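Local coordinates for protein endoglucanase E-5 (Thermobifida fusca, PDB 2CKS) that hydrolyses internal beta-1,4-glucosidic linkages in cellulose, lichenin and cereal beta-D-glucans, here represented by its glycoside hydrolase family 5 catalytic domain, at residues A[106-111]-A[138-143]; A[151-156]-A[192-197]; A[203-208]-A[230-235]; A[209-214]-A[242-247]. All coordinates share one frame; numbering follows the deposited sequence.

Contact 1: residues A[106-111]-A[138-143]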
loop_
_atom_site.group_PDB
_atom_site.type_symbol
_atom_site.label_atom_id
_atom_site.label_comp_id
_atom_site.label_asym_id
_atom_site.label_seq_id
_atom_site.Cartn_x
_atom_site.Cartn_y
_atom_site.Cartn_z
ATOM N N GLY A 106 16.514 5.080 4.741
ATOM C CA GLY A 106 15.218 5.362 5.330
ATOM C C GLY A 106 14.757 6.806 5.266
ATOM O O GLY A 106 13.588 7.081 5.536
ATOM N N ASP A 107 15.653 7.727 4.924
ATOM C CA ASP A 107 15.269 9.124 4.768
ATOM C C ASP A 107 14.687 9.287 3.376
ATOM O O ASP A 107 15.411 9.112 2.392
ATOM C CB ASP A 107 16.491 10.034 4.913
ATOM C CG ASP A 107 16.141 11.514 4.800
ATOM O OD1 ASP A 107 14.998 11.857 4.414
ATOM O OD2 ASP A 107 16.970 12.410 5.069
ATOM N N PRO A 108 13.403 9.631 3.254
ATOM C CA PRO A 108 12.807 9.757 1.916
ATOM C C PRO A 108 13.528 10.779 1.040
ATOM O O PRO A 108 13.539 10.645 -0.170
ATOM C CB PRO A 108 11.364 10.205 2.189
ATOM C CG PRO A 108 11.108 9.931 3.604
ATOM C CD PRO A 108 12.431 9.920 4.324
ATOM N N HIS A 109 14.147 11.787 1.645
ATOM C CA HIS A 109 14.843 12.787 0.847
ATOM C C HIS A 109 16.002 12.207 0.015
ATOM O O HIS A 109 16.356 12.759 -1.027
ATOM C CB HIS A 109 15.352 13.941 1.719
ATOM C CG HIS A 109 15.471 15.235 0.977
ATOM N ND1 HIS A 109 16.415 15.440 -0.008
ATOM C CD2 HIS A 109 14.769 16.387 1.075
ATOM C CE1 HIS A 109 16.282 16.662 -0.489
ATOM N NE2 HIS A 109 15.292 17.258 0.150
ATOM N N TYR A 110 16.580 11.093 0.460
ATOM C CA TYR A 110 17.605 10.395 -0.320
ATOM C C TYR A 110 17.156 10.116 -1.761
ATOM O O TYR A 110 17.975 10.098 -2.685
ATOM C CB TYR A 110 17.974 9.085 0.378
ATOM C CG TYR A 110 19.143 8.372 -0.234
ATOM C CD1 TYR A 110 20.438 8.652 0.180
ATOM C CD2 TYR A 110 18.960 7.422 -1.232
ATOM C CE1 TYR A 110 21.515 8.002 -0.379
ATOM C CE2 TYR A 110 20.039 6.768 -1.805
ATOM C CZ TYR A 110 21.314 7.060 -1.371
ATOM O OH TYR A 110 22.394 6.416 -1.944
ATOM N N ASN A 111 15.855 9.892 -1.943
ATOM C CA ASN A 111 15.290 9.547 -3.238
ATOM C C ASN A 111 14.356 10.618 -3.808
ATOM O O ASN A 111 13.594 10.341 -4.728
ATOM C CB ASN A 111 14.546 8.216 -3.115
ATOM C CG ASN A 111 15.489 7.047 -3.028
ATOM O OD1 ASN A 111 16.302 6.844 -3.925
ATOM N ND2 ASN A 111 15.429 6.303 -1.930
ATOM N N ASN A 138 7.052 4.735 1.085
ATOM C CA ASN A 138 6.648 3.509 1.791
ATOM C C ASN A 138 6.899 3.497 3.308
ATOM O O ASN A 138 5.943 3.524 4.098
ATOM C CB ASN A 138 7.344 2.316 1.121
ATOM C CG ASN A 138 7.313 1.054 1.952
ATOM O OD1 ASN A 138 6.253 0.611 2.387
ATOM N ND2 ASN A 138 8.495 0.476 2.203
ATOM N N GLU A 139 8.172 3.446 3.707
ATOM C CA GLU A 139 8.550 3.268 5.114
ATOM C C GLU A 139 9.703 4.180 5.541
ATOM O O GLU A 139 10.840 3.737 5.674
ATOM C CB GLU A 139 8.875 1.794 5.406
ATOM C CG GLU A 139 7.629 0.933 5.563
ATOM C CD GLU A 139 7.890 -0.435 6.174
ATOM O OE1 GLU A 139 9.078 -0.813 6.324
ATOM O OE2 GLU A 139 6.897 -1.143 6.506
ATOM N N PRO A 140 9.398 5.453 5.796
ATOM C CA PRO A 140 10.402 6.359 6.372
ATOM C C PRO A 140 10.912 5.782 7.679
ATOM O O PRO A 140 10.132 5.228 8.441
ATOM C CB PRO A 140 9.614 7.654 6.641
ATOM C CG PRO A 140 8.425 7.593 5.714
ATOM C CD PRO A 140 8.099 6.127 5.617
ATOM N N ASN A 141 12.210 5.862 7.921
ATOM C CA ASN A 141 12.754 5.459 9.203
ATOM C C ASN A 141 14.032 6.227 9.513
ATOM O O ASN A 141 14.765 6.630 8.609
ATOM C CB ASN A 141 12.963 3.931 9.260
ATOM C CG ASN A 141 13.885 3.412 8.176
ATOM O OD1 ASN A 141 15.087 3.244 8.407
ATOM N ND2 ASN A 141 13.330 3.121 6.990
ATOM N N GLY A 142 14.252 6.453 10.804
ATOM C CA GLY A 142 15.403 7.195 11.283
ATOM C C GLY A 142 15.277 8.697 11.107
ATOM O O GLY A 142 16.259 9.419 11.280
ATOM N N VAL A 143 14.072 9.168 10.775
ATOM C CA VAL A 143 13.819 10.584 10.513
ATOM C C VAL A 143 12.647 11.115 11.341
ATOM O O VAL A 143 11.733 10.378 11.732
ATOM C CB VAL A 143 13.576 10.869 9.000
ATOM C CG1 VAL A 143 14.835 10.603 8.184
ATOM C CG2 VAL A 143 12.391 10.065 8.464
#

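Contact 2: residues A[151-156]-A[192-197]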
loop_
_atom_site.group_PDB
_atom_site.type_symbol
_atom_site.label_atom_id
_atom_site.label_comp_id
_atom_site.label_asym_id
_atom_site.label_seq_id
_atom_site.Cartn_x
_atom_site.Cartn_y
_atom_site.Cartn_z
ATOM N N TYR A 151 9.322 16.626 3.235
ATOM C CA TYR A 151 9.503 15.800 2.044
ATOM C C TYR A 151 8.189 15.737 1.274
ATOM O O TYR A 151 8.166 15.927 0.061
ATOM C CB TYR A 151 9.957 14.379 2.415
ATOM C CG TYR A 151 9.798 13.380 1.284
ATOM C CD1 TYR A 151 10.743 13.289 0.261
ATOM C CD2 TYR A 151 8.694 12.541 1.221
ATOM C CE1 TYR A 151 10.588 12.376 -0.781
ATOM C CE2 TYR A 151 8.526 11.651 0.180
ATOM C CZ TYR A 151 9.469 11.563 -0.811
ATOM O OH TYR A 151 9.272 10.642 -1.824
ATOM N N ALA A 152 7.098 15.472 1.989
ATOM C CA ALA A 152 5.783 15.330 1.381
ATOM C C ALA A 152 5.408 16.621 0.666
ATOM O O ALA A 152 4.882 16.606 -0.434
ATOM C CB ALA A 152 4.727 14.973 2.441
ATOM N N GLU A 153 5.747 17.746 1.279
ATOM C CA GLU A 153 5.394 19.051 0.732
ATOM C C GLU A 153 6.256 19.432 -0.487
ATOM O O GLU A 153 5.895 20.334 -1.243
ATOM C CB GLU A 153 5.421 20.093 1.859
ATOM C CG GLU A 153 4.270 19.844 2.833
ATOM C CD GLU A 153 4.292 20.663 4.105
ATOM O OE1 GLU A 153 3.300 20.555 4.864
ATOM O OE2 GLU A 153 5.262 21.412 4.354
ATOM N N GLU A 154 7.369 18.727 -0.688
ATOM C CA GLU A 154 8.182 18.847 -1.907
ATOM C C GLU A 154 7.635 17.995 -3.068
ATOM O O GLU A 154 7.694 18.407 -4.220
ATOM C CB GLU A 154 9.653 18.473 -1.623
ATOM C CG GLU A 154 10.359 19.430 -0.670
ATOM C CD GLU A 154 11.744 18.977 -0.235
ATOM O OE1 GLU A 154 11.868 18.079 0.615
ATOM O OE2 GLU A 154 12.718 19.526 -0.743
ATOM N N VAL A 155 7.099 16.811 -2.770
ATOM C CA VAL A 155 6.650 15.884 -3.814
ATOM C C VAL A 155 5.200 16.129 -4.216
ATOM O O VAL A 155 4.859 16.027 -5.387
ATOM C CB VAL A 155 6.814 14.411 -3.364
ATOM C CG1 VAL A 155 6.297 13.443 -4.424
ATOM C CG2 VAL A 155 8.262 14.127 -3.069
ATOM N N ILE A 156 4.352 16.445 -3.247
ATOM C CA ILE A 156 2.919 16.602 -3.504
ATOM C C ILE A 156 2.625 17.585 -4.644
ATOM O O ILE A 156 1.838 17.257 -5.520
ATOM C CB ILE A 156 2.133 16.930 -2.196
ATOM C CG1 ILE A 156 2.034 15.670 -1.334
ATOM C CG2 ILE A 156 0.718 17.447 -2.493
ATOM C CD1 ILE A 156 1.650 15.936 0.089
ATOM N N ASN A 192 0.894 18.575 13.550
ATOM C CA ASN A 192 1.679 19.178 12.477
ATOM C C ASN A 192 1.403 18.445 11.156
ATOM O O ASN A 192 2.275 17.785 10.614
ATOM C CB ASN A 192 3.171 19.103 12.840
ATOM C CG ASN A 192 4.050 19.914 11.914
ATOM O OD1 ASN A 192 3.575 20.792 11.194
ATOM N ND2 ASN A 192 5.354 19.627 11.941
ATOM N N PRO A 193 0.182 18.543 10.645
ATOM C CA PRO A 193 -0.211 17.727 9.495
ATOM C C PRO A 193 0.402 18.227 8.191
ATOM O O PRO A 193 0.804 19.393 8.092
ATOM C CB PRO A 193 -1.733 17.860 9.482
ATOM C CG PRO A 193 -1.987 19.185 10.076
ATOM C CD PRO A 193 -0.921 19.404 11.113
ATOM N N VAL A 194 0.492 17.341 7.208
ATOM C CA VAL A 194 0.878 17.746 5.863
ATOM C C VAL A 194 -0.138 18.800 5.395
ATOM O O VAL A 194 -1.341 18.607 5.552
ATOM C CB VAL A 194 0.918 16.532 4.915
ATOM C CG1 VAL A 194 1.100 16.973 3.465
ATOM C CG2 VAL A 194 2.028 15.586 5.328
ATOM N N ASN A 195 0.370 19.909 4.853
ATOM C CA ASN A 195 -0.444 21.058 4.432
ATOM C C ASN A 195 -0.986 20.820 3.023
ATOM O O ASN A 195 -0.639 21.506 2.070
ATOM C CB ASN A 195 0.388 22.357 4.503
ATOM C CG ASN A 195 -0.452 23.624 4.321
ATOM O OD1 ASN A 195 -1.393 23.890 5.080
ATOM N ND2 ASN A 195 -0.093 24.424 3.323
ATOM N N ALA A 196 -1.806 19.792 2.909
ATOM C CA ALA A 196 -2.520 19.464 1.693
ATOM C C ALA A 196 -3.714 18.651 2.123
ATOM O O ALA A 196 -3.735 18.087 3.223
ATOM C CB ALA A 196 -1.657 18.663 0.746
ATOM N N SER A 197 -4.709 18.605 1.260
ATOM C CA SER A 197 -5.870 17.785 1.501
ATOM C C SER A 197 -5.953 16.689 0.450
ATOM O O SER A 197 -5.092 16.565 -0.426
ATOM C CB SER A 197 -7.110 18.652 1.531
ATOM O OG SER A 197 -7.011 19.535 2.632
#

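Contact 3: residues A[203-208]-A[230-235]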
loop_
_atom_site.group_PDB
_atom_site.type_symbol
_atom_site.label_atom_id
_atom_site.label_comp_id
_atom_site.label_asym_id
_atom_site.label_seq_id
_atom_site.Cartn_x
_atom_site.Cartn_y
_atom_site.Cartn_z
ATOM N N PHE A 203 -0.121 3.323 7.714
ATOM C CA PHE A 203 0.227 2.529 8.877
ATOM C C PHE A 203 0.524 1.102 8.453
ATOM O O PHE A 203 -0.193 0.522 7.640
ATOM C CB PHE A 203 -0.914 2.544 9.891
ATOM C CG PHE A 203 -0.627 1.765 11.147
ATOM C CD1 PHE A 203 0.378 2.167 12.018
ATOM C CD2 PHE A 203 -1.364 0.638 11.459
ATOM C CE1 PHE A 203 0.635 1.453 13.180
ATOM C CE2 PHE A 203 -1.108 -0.080 12.622
ATOM C CZ PHE A 203 -0.121 0.336 13.485
ATOM N N HIS A 204 1.604 0.558 8.995
ATOM C CA HIS A 204 2.035 -0.807 8.724
ATOM C C HIS A 204 2.150 -1.569 10.020
ATOM O O HIS A 204 2.651 -1.044 11.006
ATOM C CB HIS A 204 3.409 -0.808 8.060
ATOM C CG HIS A 204 3.424 -0.211 6.686
ATOM N ND1 HIS A 204 4.546 -0.230 5.886
ATOM C CD2 HIS A 204 2.466 0.425 5.972
ATOM C CE1 HIS A 204 4.273 0.365 4.738
ATOM N NE2 HIS A 204 3.021 0.775 4.765
ATOM N N PHE A 205 1.734 -2.827 10.008
ATOM C CA PHE A 205 1.847 -3.667 11.192
ATOM C C PHE A 205 2.018 -5.129 10.793
ATOM O O PHE A 205 1.591 -5.545 9.724
ATOM C CB PHE A 205 0.625 -3.507 12.101
ATOM C CG PHE A 205 -0.654 -4.064 11.521
ATOM C CD1 PHE A 205 -0.995 -5.405 11.698
ATOM C CD2 PHE A 205 -1.526 -3.250 10.805
ATOM C CE1 PHE A 205 -2.169 -5.929 11.157
ATOM C CE2 PHE A 205 -2.710 -3.769 10.263
ATOM C CZ PHE A 205 -3.029 -5.107 10.435
ATOM N N TYR A 206 2.595 -5.900 11.704
ATOM C CA TYR A 206 2.790 -7.329 11.551
ATOM C C TYR A 206 2.271 -7.941 12.851
ATOM O O TYR A 206 2.870 -7.748 13.906
ATOM C CB TYR A 206 4.268 -7.632 11.273
ATOM C CG TYR A 206 4.624 -7.251 9.859
ATOM C CD1 TYR A 206 4.520 -8.174 8.831
ATOM C CD2 TYR A 206 4.981 -5.946 9.533
ATOM C CE1 TYR A 206 4.807 -7.828 7.520
ATOM C CE2 TYR A 206 5.257 -5.583 8.217
ATOM C CZ TYR A 206 5.167 -6.534 7.215
ATOM O OH TYR A 206 5.451 -6.210 5.904
ATOM N N ALA A 207 1.144 -8.647 12.762
ATOM C CA ALA A 207 0.331 -8.984 13.934
ATOM C C ALA A 207 1.023 -9.839 14.990
ATOM O O ALA A 207 0.699 -9.721 16.169
ATOM C CB ALA A 207 -0.976 -9.639 13.501
ATOM N N ALA A 208 1.954 -10.698 14.597
ATOM C CA ALA A 208 2.612 -11.559 15.584
ATOM C C ALA A 208 3.569 -10.759 16.472
ATOM O O ALA A 208 3.807 -11.128 17.627
ATOM C CB ALA A 208 3.322 -12.714 14.911
ATOM N N THR A 230 -1.249 0.355 4.043
ATOM C CA THR A 230 -0.690 -0.046 2.748
ATOM C C THR A 230 0.163 -1.310 2.818
ATOM O O THR A 230 0.500 -1.881 1.790
ATOM C CB THR A 230 0.122 1.088 2.102
ATOM O OG1 THR A 230 1.090 1.585 3.024
ATOM C CG2 THR A 230 -0.743 2.289 1.782
ATOM N N GLU A 231 0.493 -1.759 4.023
ATOM C CA GLU A 231 1.266 -2.980 4.172
ATOM C C GLU A 231 1.013 -3.580 5.541
ATOM O O GLU A 231 1.218 -2.921 6.549
ATOM C CB GLU A 231 2.744 -2.662 4.007
ATOM C CG GLU A 231 3.613 -3.870 3.767
ATOM C CD GLU A 231 5.066 -3.482 3.624
ATOM O OE1 GLU A 231 5.876 -3.921 4.467
ATOM O OE2 GLU A 231 5.385 -2.739 2.672
ATOM N N PHE A 232 0.564 -4.829 5.579
ATOM C CA PHE A 232 0.508 -5.553 6.847
ATOM C C PHE A 232 0.705 -7.036 6.656
ATOM O O PHE A 232 0.538 -7.569 5.563
ATOM C CB PHE A 232 -0.803 -5.301 7.606
ATOM C CG PHE A 232 -1.966 -6.121 7.112
ATOM C CD1 PHE A 232 -2.688 -5.718 6.015
ATOM C CD2 PHE A 232 -2.338 -7.292 7.756
ATOM C CE1 PHE A 232 -3.754 -6.449 5.557
ATOM C CE2 PHE A 232 -3.415 -8.051 7.283
ATOM C CZ PHE A 232 -4.123 -7.616 6.176
ATOM N N GLY A 233 1.067 -7.691 7.744
ATOM C CA GLY A 233 1.226 -9.126 7.768
ATOM C C GLY A 233 0.599 -9.709 9.014
ATOM O O GLY A 233 0.309 -9.000 9.984
ATOM N N THR A 234 0.414 -11.023 8.986
ATOM C CA THR A 234 -0.108 -11.756 10.130
ATOM C C THR A 234 1.010 -12.400 10.935
ATOM O O THR A 234 0.749 -12.963 11.993
ATOM C CB THR A 234 -1.117 -12.838 9.677
ATOM O OG1 THR A 234 -0.510 -13.718 8.724
ATOM C CG2 THR A 234 -2.293 -12.231 8.941
ATOM N N GLU A 235 2.249 -12.299 10.462
ATOM C CA GLU A 235 3.385 -12.943 11.128
ATOM C C GLU A 235 4.257 -11.888 11.811
ATOM O O GLU A 235 3.749 -10.846 12.205
ATOM C CB GLU A 235 4.157 -13.841 10.149
ATOM C CG GLU A 235 4.816 -13.126 8.989
ATOM C CD GLU A 235 3.822 -12.727 7.926
ATOM O OE1 GLU A 235 3.689 -11.513 7.663
ATOM O OE2 GLU A 235 3.146 -13.633 7.389
#

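Contact 4: residues A[209-214]-A[242-247]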
loop_
_atom_site.group_PDB
_atom_site.type_symbol
_atom_site.label_atom_id
_atom_site.label_comp_id
_atom_site.label_asym_id
_atom_site.label_seq_id
_atom_site.Cartn_x
_atom_site.Cartn_y
_atom_site.Cartn_z
ATOM N N SER A 209 4.080 -9.652 15.940
ATOM C CA SER A 209 5.017 -8.771 16.643
ATOM C C SER A 209 4.383 -7.508 17.228
ATOM O O SER A 209 4.888 -6.962 18.215
ATOM C CB SER A 209 6.111 -8.324 15.684
ATOM O OG SER A 209 6.890 -9.421 15.272
ATOM N N HIS A 210 3.298 -7.038 16.616
ATOM C CA HIS A 210 2.751 -5.716 16.910
ATOM C C HIS A 210 1.389 -5.893 17.555
ATOM O O HIS A 210 0.406 -6.236 16.890
ATOM C CB HIS A 210 2.637 -4.887 15.634
ATOM C CG HIS A 210 3.952 -4.576 14.990
ATOM N ND1 HIS A 210 5.112 -4.366 15.703
ATOM C CD2 HIS A 210 4.291 -4.451 13.686
ATOM C CE1 HIS A 210 6.105 -4.114 14.864
ATOM N NE2 HIS A 210 5.630 -4.161 13.633
ATOM N N ARG A 211 1.352 -5.656 18.861
ATOM C CA ARG A 211 0.234 -6.036 19.715
ATOM C C ARG A 211 -0.637 -4.814 20.035
ATOM O O ARG A 211 -0.864 -3.969 19.175
ATOM C CB ARG A 211 0.759 -6.696 21.004
ATOM C CG ARG A 211 2.027 -7.534 20.865
ATOM C CD ARG A 211 1.841 -8.834 20.125
ATOM N NE ARG A 211 0.765 -9.645 20.686
ATOM C CZ ARG A 211 0.217 -10.693 20.068
ATOM N NH1 ARG A 211 0.654 -11.076 18.863
ATOM N NH2 ARG A 211 -0.774 -11.359 20.654
ATOM N N ASP A 212 -1.111 -4.702 21.274
ATOM C CA ASP A 212 -2.133 -3.721 21.614
ATOM C C ASP A 212 -1.705 -2.264 21.446
ATOM O O ASP A 212 -2.542 -1.417 21.140
ATOM C CB ASP A 212 -2.645 -3.960 23.044
ATOM C CG ASP A 212 -3.485 -5.219 23.156
ATOM O OD1 ASP A 212 -3.148 -6.228 22.501
ATOM O OD2 ASP A 212 -4.495 -5.304 23.886
ATOM N N ASN A 213 -0.428 -1.957 21.658
ATOM C CA ASN A 213 0.044 -0.583 21.475
ATOM C C ASN A 213 -0.008 -0.123 20.013
ATOM O O ASN A 213 -0.217 1.055 19.748
ATOM C CB ASN A 213 1.421 -0.325 22.124
ATOM C CG ASN A 213 2.563 -1.113 21.483
ATOM O OD1 ASN A 213 3.681 -0.605 21.373
ATOM N ND2 ASN A 213 2.306 -2.361 21.108
ATOM N N TYR A 214 0.158 -1.051 19.077
ATOM C CA TYR A 214 0.022 -0.734 17.656
ATOM C C TYR A 214 -1.456 -0.638 17.259
ATOM O O TYR A 214 -1.848 0.277 16.533
ATOM C CB TYR A 214 0.761 -1.775 16.804
ATOM C CG TYR A 214 2.258 -1.600 16.816
ATOM C CD1 TYR A 214 2.929 -1.051 15.729
ATOM C CD2 TYR A 214 3.005 -1.990 17.914
ATOM C CE1 TYR A 214 4.321 -0.891 15.750
ATOM C CE2 TYR A 214 4.385 -1.844 17.941
ATOM C CZ TYR A 214 5.034 -1.289 16.861
ATOM O OH TYR A 214 6.404 -1.145 16.903
ATOM N N ALA A 242 5.746 -17.542 12.541
ATOM C CA ALA A 242 4.418 -18.062 12.824
ATOM C C ALA A 242 3.377 -16.964 12.725
ATOM O O ALA A 242 3.628 -15.809 13.081
ATOM C CB ALA A 242 4.367 -18.685 14.210
ATOM N N ASN A 243 2.209 -17.354 12.247
ATOM C CA ASN A 243 1.065 -16.468 12.160
ATOM C C ASN A 243 0.365 -16.298 13.495
ATOM O O ASN A 243 0.262 -17.245 14.292
ATOM C CB ASN A 243 0.076 -17.008 11.140
ATOM C CG ASN A 243 0.603 -16.904 9.732
ATOM O OD1 ASN A 243 0.935 -15.816 9.268
ATOM N ND2 ASN A 243 0.715 -18.035 9.057
ATOM N N ASP A 244 -0.113 -15.088 13.748
ATOM C CA ASP A 244 -1.037 -14.857 14.843
ATOM C C ASP A 244 -2.338 -14.339 14.276
ATOM O O ASP A 244 -2.555 -13.134 14.208
ATOM C CB ASP A 244 -0.458 -13.878 15.855
ATOM C CG ASP A 244 -1.275 -13.824 17.139
ATOM O OD1 ASP A 244 -2.466 -14.187 17.125
ATOM O OD2 ASP A 244 -0.795 -13.432 18.212
ATOM N N PHE A 245 -3.206 -15.254 13.856
ATOM C CA PHE A 245 -4.453 -14.869 13.223
ATOM C C PHE A 245 -5.440 -14.281 14.225
ATOM O O PHE A 245 -6.310 -13.514 13.844
ATOM C CB PHE A 245 -5.073 -16.046 12.459
ATOM C CG PHE A 245 -4.255 -16.512 11.282
ATOM C CD1 PHE A 245 -3.868 -17.838 11.164
ATOM C CD2 PHE A 245 -3.887 -15.625 10.280
ATOM C CE1 PHE A 245 -3.118 -18.266 10.080
ATOM C CE2 PHE A 245 -3.147 -16.047 9.194
ATOM C CZ PHE A 245 -2.765 -17.371 9.091
ATOM N N GLN A 246 -5.318 -14.648 15.499
ATOM C CA GLN A 246 -6.187 -14.074 16.512
ATOM C C GLN A 246 -5.944 -12.571 16.617
ATOM O O GLN A 246 -6.880 -11.788 16.595
ATOM C CB GLN A 246 -5.979 -14.759 17.868
ATOM C CG GLN A 246 -6.997 -14.363 18.923
ATOM C CD GLN A 246 -8.434 -14.745 18.557
ATOM O OE1 GLN A 246 -8.667 -15.582 17.681
ATOM N NE2 GLN A 246 -9.391 -14.129 19.230
ATOM N N MET A 247 -4.684 -12.168 16.704
ATOM C CA MET A 247 -4.348 -10.752 16.777
ATOM C C MET A 247 -4.711 -10.067 15.465
ATOM O O MET A 247 -5.272 -8.970 15.452
ATOM C CB MET A 247 -2.860 -10.558 17.071
ATOM C CG MET A 247 -2.469 -9.109 17.285
ATOM S SD MET A 247 -3.074 -8.458 18.862
ATOM C CE MET A 247 -3.571 -6.864 18.350
HETATM O O HOH W 1 -3.083 -13.414 19.907
#

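Contact 1: residues A[106-111]-A[138-143]
Gly106 O accepts a backbone hydrogen bond from Asn141 N at 3.0 Å, linking the loop after barrel strand 95-101 to the loop after strand 132-135. The N-H points well at the oxygen, with an angle of 164°, although the donor stands above the carbonyl plane. Pro140 CA makes a weaker CH...O contact with the same oxygen. The Asn141 side chain turns back over Gly106. Its CG sits between the backbone N and the carbonyl carbon (chi1 58°), and ND2 comes within 3.4 Å of Gly106 CA. That amide is held by two carbonyls: ND2 donates to Glu139 O at 2.9 Å and also to Leu103 O. The rest is apolar. The rings of Pro108 and Pro140 cross at about a right angle, CG of the first 4.1 Å from CB of the second. Val143 sends its two methyls to different partners. CG2 meets Pro108 CD tip to tip, while CG1 lies 3.7 Å from Asp107 CB. Asp107 also forms an Asx turn, OD1 accepting from His109 N at 2.9 Å. An alanine here would probably leave His109 N without this acceptor, loosen the start of the short 3-10 turn and thin the cover over Val143 CG1. Ile148 of helix 145-162 touches both Pro140 and Val143. Glu139, the proton donor by similarity, points away from 106-111 and hydrogen-bonds His204. The chemistry is therefore one backbone bond set among apolar contacts, consistent with the chain beside Glu139 being held, while its carboxylate is bound elsewhere.

Contact 2: residues A[151-156]-A[192-197]
Val194 packs against Ala152 and Ile156 on the outer wall of the (beta/alpha)8 barrel, where helix 145-162 meets the loop leading into strand 199-206. An inverse gamma turn centred on Asn195 bends that loop beside the helix. The tight part is apolar, and its Ala152, Ile156 and Val194 are buried. Val194 divides its methyls: CG1 meets Ile156 CD1 tip to tip at 3.6 Å, and CG2 rests 4.0 Å from Ala152 CB. With CG1 anti to the backbone N (chi1 171°), Val194 sets that methyl in front of the isoleucine tip. Ile156 touches with both branches, since its CG2 lies 4.2 Å from Ala196 CB. Behind this patch, Ile156 also packs on Ile168 and Ile199, and Ala152 on Val170, so the helix face continues onto the barrel strands. The outer side is looser and polar. Glu153 runs out extended beyond CG and brings OE1 to Asn195 N at 3.0 Å. The N-H is fairly straight, at 162°, and approaches on the anti side of the carboxylate, close to its plane. The carboxylate and the Asn195 amide planes stand 78° apart. OE1 has a second partner in the salt bridge with Lys149, which also reaches Pro193 O. An alanine in place of Glu153 would probably leave Asn195 N and the Lys149 charge without this partner and let the turn move more freely. Glu153 OE1 also lies 3.4 Å from Asn195 CB.

Contact 3: residues A[203-208]-A[230-235]
Tyr206 and His204 both meet Glu231, the nucleophile by similarity, at the C-terminal ends of two adjacent parallel strands, where the active site of a family 5 (beta/alpha)8 barrel lies. Tyr206 OH donates to Glu231 OE1 at 2.7 Å. It arrives on the anti side of the carboxylate, and the ring and carboxylate planes stand 75° apart. The same OE1 is a ligand of a bound zinc ion, and OE2 forms a salt bridge with Arg61. Glu231 CB sits over the centre of the His204 ring, a CH-pi contact of 3.4 Å to the centroid. Glu231 CG is anti to the backbone N (chi1 -164°) and the chain stays extended, carrying the carboxylate past that ring.

The second shell fixes the imidazole. His204 NE2 donates in its ring plane to Thr230 OG1 at 2.7 Å, while ND1 is hydrogen-bonded to Glu139. Gly233 N lies over one face of the Tyr206 ring, toward its rim. The backbones add Gly233 N to Phe205 O at 3.0 Å and Ala207 N to Gly233 O at 2.9 Å.

On the other face of the sheet, Phe232 CB covers the centre of the Phe205 ring. Strands 199-206 and 227-233 form a beta-alpha-beta unit with helix 212-224. Phe205 stacks on Tyr251 of helix 245-258. Phe232 packs against Trp299 of helix 295-304 and meets Trp262 of strand 262-265 edge to face.

Contact 4: residues A[209-214]-A[242-247]
Arg211 and Asp244 cross at about a right angle, and the arginine grips the aspartate end-on with two nitrogens. Both bonds go to one atom: Asp244 OD2 lies 2.8 Å from Arg211 NH1 and 3.2 Å from Arg211 NH2. It sits almost in the guanidinium plane, while the carboxylate is turned 32° against that plane. Met247 takes a different side, its SD lying over the centre of one guanidinium face, 4.1 Å from NH2. Its CG is anti to the backbone N (chi1 -175°), and bends at chi2 and chi3 carry SD and CE to Arg211. The methyl CE continues to the Arg211 backbone, 4.0 Å from its carbonyl carbon.

The other carboxylate oxygen, Asp244 OD1, accepts from Met247 N at 3.0 Å and so N-caps helix 245-258. A water joins the edge of the site, donating to Asp244 OD1 and accepting from Arg211 NH2. Asp212 adds a second salt bridge to this helix, through Arg250.

One aspartate thus caps a helix and pairs with an arginine just before helix 212-224. The surface charge pair would probably tie the starts of two neighbouring barrel helices together, with Met247 as an apolar base.

Overall arrangement
All four contacts belong to one (beta/alpha)8 barrel. Contacts 1 and 2 come first along the chain, in series. Contacts 3 and 4 follow, their segments alternating around strands 199-206 and 227-233 and helices 212-224 and 245-258. Contact 2 shares helix 145-162 with the flank of contact 1, their centres about 15 Å apart. Contacts 1 and 3, about 19 Å between centres, meet where Glu139 and Glu231, proton donor and nucleophile by similarity, share a zinc ion. Contacts 3 and 4 are about 8 Å apart, contacts 2 and 4 about 31 Å. Contacts 1 and 3 thus bring the two glutamates together, while contacts 2 and 4 join outer helices to the chain around them.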